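Local coordinates for protein 6-carboxyhexanoate--CoA ligase (Aquifex aeolicus, PDB 5TV5) that belongs to the BioW family of ligases, an alpha/beta protein whose strands form several sheets, the largest of them mixed, at residues V116-E121 against V216-R221; V176-W181 against Y191-E196. All coordinates share one frame; numbering follows the deposited sequence.

Both contacts lie in the same mixed six-stranded sheet, in which strand 214-219 runs between strand 116-119, at the edge within this chain, and strand 177-181, whose other neighbour is strand 190-194. Contact 1 is the parallel pairing at that edge and contact 2 the antiparallel hairpin further in; their centres are about 11 Å apart. Strands 214-219 and 177-181 join them directly: V216 N approaches L179 O at 2.8 Å and V176 N approaches F218 O at 2.9 Å, both probable hydrogen bonds. Side chains also meet, I120 CD1 packing 3.6 Å from V176 CB. Helix 91-103 spans both, touching M118, V216 and F218 in contact 1 and L179 in contact 2.

Contact 1: residues V116-E121 against V216-R221; sequences VLMDIE and VYFVSR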
loop_
_atom_site.group_PDB
_atom_site.type_symbol
_atom_site.label_atom_id
_atom_site.label_comp_id
_atom_site.label_asym_id
_atom_site.label_seq_id
_atom_site.Cartn_x
_atom_site.Cartn_y
_atom_site.Cartn_z
ATOM N N VAL A 116 -9.045 -3.566 1.731
ATOM C CA VAL A 116 -9.965 -4.199 2.662
ATOM C C VAL A 116 -9.477 -3.933 4.079
ATOM O O VAL A 116 -8.268 -3.979 4.356
ATOM C CB VAL A 116 -10.058 -5.712 2.381
ATOM C CG1 VAL A 116 -10.866 -6.443 3.471
ATOM C CG2 VAL A 116 -10.657 -5.961 1.003
ATOM N N LEU A 117 -10.419 -3.618 4.981
ATOM C CA LEU A 117 -10.156 -3.508 6.416
ATOM C C LEU A 117 -10.805 -4.705 7.098
ATOM O O LEU A 117 -12.035 -4.784 7.201
ATOM C CB LEU A 117 -10.675 -2.193 6.989
ATOM C CG LEU A 117 -10.198 -0.928 6.274
ATOM C CD1 LEU A 117 -10.791 0.292 6.954
ATOM C CD2 LEU A 117 -8.687 -0.849 6.252
ATOM N N MET A 118 -9.977 -5.639 7.543
ATOM C CA MET A 118 -10.446 -6.909 8.067
ATOM C C MET A 118 -10.396 -6.871 9.583
ATOM O O MET A 118 -9.392 -6.443 10.171
ATOM C CB MET A 118 -9.602 -8.073 7.536
ATOM C CG MET A 118 -9.968 -9.434 8.142
ATOM S SD MET A 118 -9.380 -10.823 7.158
ATOM C CE MET A 118 -10.537 -10.746 5.783
ATOM N N ASP A 119 -11.481 -7.314 10.206
ATOM C CA ASP A 119 -11.484 -7.521 11.642
ATOM C C ASP A 119 -10.423 -8.548 12.012
ATOM O O ASP A 119 -10.470 -9.697 11.563
ATOM C CB ASP A 119 -12.868 -7.983 12.096
ATOM C CG ASP A 119 -12.955 -8.156 13.601
ATOM O OD1 ASP A 119 -12.487 -9.190 14.109
ATOM O OD2 ASP A 119 -13.466 -7.248 14.280
ATOM N N ILE A 120 -9.461 -8.140 12.833
ATOM C CA ILE A 120 -8.345 -9.019 13.149
ATOM C C ILE A 120 -8.759 -10.233 13.973
ATOM O O ILE A 120 -8.006 -11.203 14.059
ATOM C CB ILE A 120 -7.270 -8.157 13.842
ATOM C CG1 ILE A 120 -5.953 -8.901 13.954
ATOM C CG2 ILE A 120 -7.758 -7.678 15.185
ATOM C CD1 ILE A 120 -4.825 -7.985 14.134
ATOM N N GLU A 121 -9.958 -10.220 14.553
ATOM C CA GLU A 121 -10.451 -11.316 15.381
ATOM C C GLU A 121 -11.420 -12.254 14.658
ATOM O O GLU A 121 -11.403 -13.463 14.924
ATOM C CB GLU A 121 -11.145 -10.752 16.626
ATOM C CG GLU A 121 -10.237 -10.029 17.611
ATOM C CD GLU A 121 -11.032 -9.333 18.700
ATOM O OE1 GLU A 121 -12.169 -8.892 18.408
ATOM O OE2 GLU A 121 -10.528 -9.224 19.843
ATOM N N VAL A 216 -4.942 -6.010 2.207
ATOM C CA VAL A 216 -5.818 -6.272 3.344
ATOM C C VAL A 216 -5.157 -5.718 4.591
ATOM O O VAL A 216 -3.997 -6.040 4.872
ATOM C CB VAL A 216 -6.122 -7.766 3.536
ATOM C CG1 VAL A 216 -6.705 -8.005 4.941
ATOM C CG2 VAL A 216 -7.109 -8.232 2.483
ATOM N N TYR A 217 -5.898 -4.893 5.343
ATOM C CA TYR A 217 -5.406 -4.270 6.568
ATOM C C TYR A 217 -6.046 -4.969 7.759
ATOM O O TYR A 217 -7.265 -4.894 7.947
ATOM C CB TYR A 217 -5.709 -2.772 6.607
ATOM C CG TYR A 217 -4.982 -1.891 5.612
ATOM C CD1 TYR A 217 -3.964 -2.394 4.788
ATOM C CD2 TYR A 217 -5.298 -0.542 5.506
ATOM C CE1 TYR A 217 -3.299 -1.575 3.881
ATOM C CE2 TYR A 217 -4.646 0.281 4.599
ATOM C CZ TYR A 217 -3.643 -0.234 3.790
ATOM O OH TYR A 217 -2.992 0.604 2.898
ATOM N N PHE A 218 -5.225 -5.653 8.551
ATOM C CA PHE A 218 -5.695 -6.311 9.763
ATOM C C PHE A 218 -5.770 -5.282 10.877
ATOM O O PHE A 218 -4.752 -4.696 11.262
ATOM C CB PHE A 218 -4.777 -7.468 10.149
ATOM C CG PHE A 218 -4.714 -8.550 9.112
ATOM C CD1 PHE A 218 -5.654 -9.572 9.111
ATOM C CD2 PHE A 218 -3.726 -8.532 8.116
ATOM C CE1 PHE A 218 -5.609 -10.569 8.151
ATOM C CE2 PHE A 218 -3.675 -9.522 7.164
ATOM C CZ PHE A 218 -4.613 -10.545 7.179
ATOM N N VAL A 219 -6.981 -5.040 11.370
ATOM C CA VAL A 219 -7.231 -3.932 12.281
ATOM C C VAL A 219 -8.121 -4.420 13.405
ATOM O O VAL A 219 -8.889 -5.370 13.246
ATOM C CB VAL A 219 -7.865 -2.725 11.557
ATOM C CG1 VAL A 219 -6.794 -1.950 10.767
ATOM C CG2 VAL A 219 -8.959 -3.203 10.624
ATOM N N SER A 220 -7.989 -3.776 14.554
ATOM C CA SER A 220 -8.876 -4.032 15.682
ATOM C C SER A 220 -10.114 -3.145 15.563
ATOM O O SER A 220 -10.011 -1.917 15.468
ATOM C CB SER A 220 -8.158 -3.791 17.006
ATOM O OG SER A 220 -8.904 -4.342 18.078
ATOM N N ARG A 221 -11.284 -3.776 15.551
ATOM C CA ARG A 221 -12.525 -3.040 15.326
ATOM C C ARG A 221 -12.751 -1.968 16.400
ATOM O O ARG A 221 -13.302 -0.900 16.107
ATOM C CB ARG A 221 -13.678 -4.041 15.262
ATOM C CG ARG A 221 -14.939 -3.527 14.594
ATOM C CD ARG A 221 -16.118 -3.774 15.478
ATOM N NE ARG A 221 -17.347 -3.194 14.951
ATOM C CZ ARG A 221 -18.140 -3.765 14.052
ATOM N NH1 ARG A 221 -17.868 -4.968 13.584
ATOM N NH2 ARG A 221 -19.242 -3.148 13.660
HETATM O O HOH W 1 -10.812 -6.811 16.139
#
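M118 and F218 lie side by side and point the same way from neighbouring parallel strands, M118 SD resting 3.9 Å from F218 CE1. The sulfur sits obliquely to the ring, 5.0 Å from the F218 centroid, in a Met-aromatic contact. V216 completes this cluster: its CG1 lies over one face of the F218 ring, offset toward the rim, and also touches M118 CB. On the other side of the sheet, L117 CD2 reaches Y217 CD2 at 3.5 Å, the leucine turned with CG beside its backbone N (chi1 -53°), while L117 CB packs against V219 CG2.

Four backbone bonds tie the strands together: Y217 N to V116 O, M118 N to Y217 O, V219 N to M118 O at 3.0 Å, and I120 N to V219 O at 2.9 Å. The last extends the pairing into the turn after strand 116-119. There I120 CG2 comes within 3.2 Å of V219 O, and the isoleucine's CD1 meets F218 CB. D119 OD1 accepts from E121 N at 2.8 Å in an Asx turn and is also bonded to T122 N.

Helix 91-103 packs on M118, V216 and F218, and helix 224-233 on L117, Y217 and V219, so the strand pair is sandwiched between helices. The Y217 ring carries its hydroxyl away from strand 116-119 to a hydrogen bond with T136. The cohesion is thus apolar on both faces, with the backbones joined by the four bonds between them; at the end of the pair the D119 carboxylate holds its own turn and lies beside the aliphatic part of R221 without an ion pair.

Contact 2: residues V176-W181 against Y191-E196; sequences VAELCW and YVSGKE
The beta hairpin of strands 177-181 and 190-194 brings Y191 across to E178 and C180. The Y191 hydroxyl donates to E178 OE2 at 2.6 Å, reaching it from above the carboxylate plane, which is turned 68° from the ring. An extended glutamate chain, with CG anti to the backbone N (chi1 -180°), carries the acid to the phenol. C180 CB lies over one face of the Y191 ring, 3.6 Å from its centroid, in a CH-pi contact; the cysteine's SG is oblique to the ring, 3.5 Å from Y191 CE2.

Beneath these side chains the antiparallel register alternates hydrogen-bonded pairs, E178 with S193 and C180 with Y191, with the non-hydrogen-bonded pair L179 and V192. E178 N gives a bond of 2.9 Å to S193 O, and the return bond from S193 N to E178 O is 3.1 Å. The C180 and Y191 backbones are likewise doubly bonded, the shorter bond running 2.7 Å from Y191 N to C180 O. On the opposite face of the sheet, L179 CD2 touches V192 CG1 at 3.7 Å, with helix 91-103 packing on the leucine and helix 73-85 on the valine.

Helix 158-172 lies against the E178 and Y191 face, and its T167 is hydrogen-bonded to S193 OG. R215 forms a salt bridge with E178 OE2, giving that oxygen a second partner beside the Y191 hydroxyl.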
loop_
_atom_site.group_PDB
_atom_site.type_symbol
_atom_site.label_atom_id
_atom_site.label_comp_id
_atom_site.label_asym_id
_atom_site.label_seq_id
_atom_site.Cartn_x
_atom_site.Cartn_y
_atom_site.Cartn_z
ATOM N N VAL A 176 -2.441 -3.323 12.387
ATOM C CA VAL A 176 -1.591 -4.295 13.072
ATOM C C VAL A 176 -0.632 -4.944 12.083
ATOM O O VAL A 176 0.577 -5.050 12.337
ATOM C CB VAL A 176 -2.449 -5.362 13.790
ATOM C CG1 VAL A 176 -1.568 -6.405 14.525
ATOM C CG2 VAL A 176 -3.475 -4.741 14.734
ATOM N N ALA A 177 -1.166 -5.394 10.947
ATOM C CA ALA A 177 -0.384 -6.097 9.939
ATOM C C ALA A 177 -1.078 -5.972 8.585
ATOM O O ALA A 177 -2.295 -5.762 8.506
ATOM C CB ALA A 177 -0.195 -7.564 10.324
ATOM N N GLU A 178 -0.288 -6.116 7.514
ATOM C CA GLU A 178 -0.781 -5.928 6.149
ATOM C C GLU A 178 -0.447 -7.131 5.269
ATOM O O GLU A 178 0.576 -7.794 5.449
ATOM C CB GLU A 178 -0.200 -4.632 5.521
ATOM C CG GLU A 178 -0.666 -4.344 4.082
ATOM C CD GLU A 178 -0.253 -2.965 3.564
ATOM O OE1 GLU A 178 0.280 -2.143 4.346
ATOM O OE2 GLU A 178 -0.500 -2.707 2.363
ATOM N N LEU A 179 -1.342 -7.405 4.321
ATOM C CA LEU A 179 -1.175 -8.403 3.270
ATOM C C LEU A 179 -1.352 -7.685 1.943
ATOM O O LEU A 179 -2.438 -7.157 1.675
ATOM C CB LEU A 179 -2.215 -9.523 3.388
ATOM C CG LEU A 179 -2.005 -10.930 2.813
ATOM C CD1 LEU A 179 -3.290 -11.466 2.184
ATOM C CD2 LEU A 179 -0.803 -11.037 1.862
ATOM N N CYS A 180 -0.303 -7.673 1.111
ATOM C CA CYS A 180 -0.338 -6.935 -0.154
ATOM C C CYS A 180 0.406 -7.670 -1.266
ATOM O O CYS A 180 1.521 -8.157 -1.053
ATOM C CB CYS A 180 0.268 -5.531 0.009
ATOM S SG CYS A 180 0.500 -4.629 -1.559
ATOM N N TRP A 181 -0.221 -7.744 -2.446
ATOM C CA TRP A 181 0.483 -8.002 -3.699
ATOM C C TRP A 181 -0.159 -7.217 -4.843
ATOM O O TRP A 181 -1.361 -6.931 -4.833
ATOM C CB TRP A 181 0.546 -9.496 -4.054
ATOM C CG TRP A 181 -0.752 -10.201 -4.303
ATOM C CD1 TRP A 181 -1.547 -10.107 -5.407
ATOM C CD2 TRP A 181 -1.366 -11.173 -3.448
ATOM N NE1 TRP A 181 -2.635 -10.947 -5.280
ATOM C CE2 TRP A 181 -2.540 -11.613 -4.087
ATOM C CE3 TRP A 181 -1.038 -11.709 -2.198
ATOM C CZ2 TRP A 181 -3.384 -12.558 -3.515
ATOM C CZ3 TRP A 181 -1.877 -12.647 -1.637
ATOM C CH2 TRP A 181 -3.032 -13.062 -2.293
ATOM N N TYR A 191 4.070 -8.557 -0.199
ATOM C CA TYR A 191 4.611 -8.558 1.149
ATOM C C TYR A 191 3.526 -8.813 2.196
ATOM O O TYR A 191 2.320 -8.782 1.932
ATOM C CB TYR A 191 5.330 -7.229 1.452
ATOM C CG TYR A 191 4.414 -6.021 1.401
ATOM C CD1 TYR A 191 3.637 -5.659 2.505
ATOM C CD2 TYR A 191 4.324 -5.243 0.250
ATOM C CE1 TYR A 191 2.775 -4.560 2.447
ATOM C CE2 TYR A 191 3.485 -4.141 0.185
ATOM C CZ TYR A 191 2.707 -3.806 1.285
ATOM O OH TYR A 191 1.876 -2.720 1.219
ATOM N N VAL A 192 3.992 -9.077 3.403
ATOM C CA VAL A 192 3.226 -8.858 4.611
ATOM C C VAL A 192 4.088 -7.969 5.494
ATOM O O VAL A 192 5.315 -8.114 5.521
ATOM C CB VAL A 192 2.841 -10.180 5.314
ATOM C CG1 VAL A 192 1.894 -10.985 4.424
ATOM C CG2 VAL A 192 4.079 -11.004 5.655
ATOM N N SER A 193 3.467 -7.003 6.153
ATOM C CA SER A 193 4.199 -6.189 7.103
ATOM C C SER A 193 3.526 -6.261 8.464
ATOM O O SER A 193 2.378 -6.692 8.600
ATOM C CB SER A 193 4.339 -4.737 6.625
ATOM O OG SER A 193 3.094 -4.180 6.281
ATOM N N GLY A 194 4.281 -5.850 9.470
ATOM C CA GLY A 194 3.846 -5.821 10.845
ATOM C C GLY A 194 5.015 -5.351 11.686
ATOM O O GLY A 194 6.179 -5.580 11.326
ATOM N N LYS A 195 4.728 -4.683 12.804
ATOM C CA LYS A 195 5.802 -4.127 13.621
ATOM C C LYS A 195 6.717 -5.205 14.218
ATOM O O LYS A 195 7.856 -4.901 14.596
ATOM C CB LYS A 195 5.197 -3.242 14.712
ATOM C CG LYS A 195 4.355 -2.123 14.152
ATOM C CD LYS A 195 3.942 -1.189 15.253
ATOM C CE LYS A 195 3.666 0.193 14.710
ATOM N NZ LYS A 195 3.339 1.125 15.821
ATOM N N GLU A 196 6.251 -6.452 14.299
ATOM C CA GLU A 196 7.106 -7.537 14.759
ATOM C C GLU A 196 7.896 -8.133 13.601
ATOM O O GLU A 196 9.128 -8.159 13.622
ATOM C CB GLU A 196 6.271 -8.622 15.437
ATOM C CG GLU A 196 6.453 -8.685 16.951
ATOM C CD GLU A 196 7.657 -9.515 17.382
ATOM O OE1 GLU A 196 8.482 -9.850 16.504
ATOM O OE2 GLU A 196 7.755 -9.825 18.593
#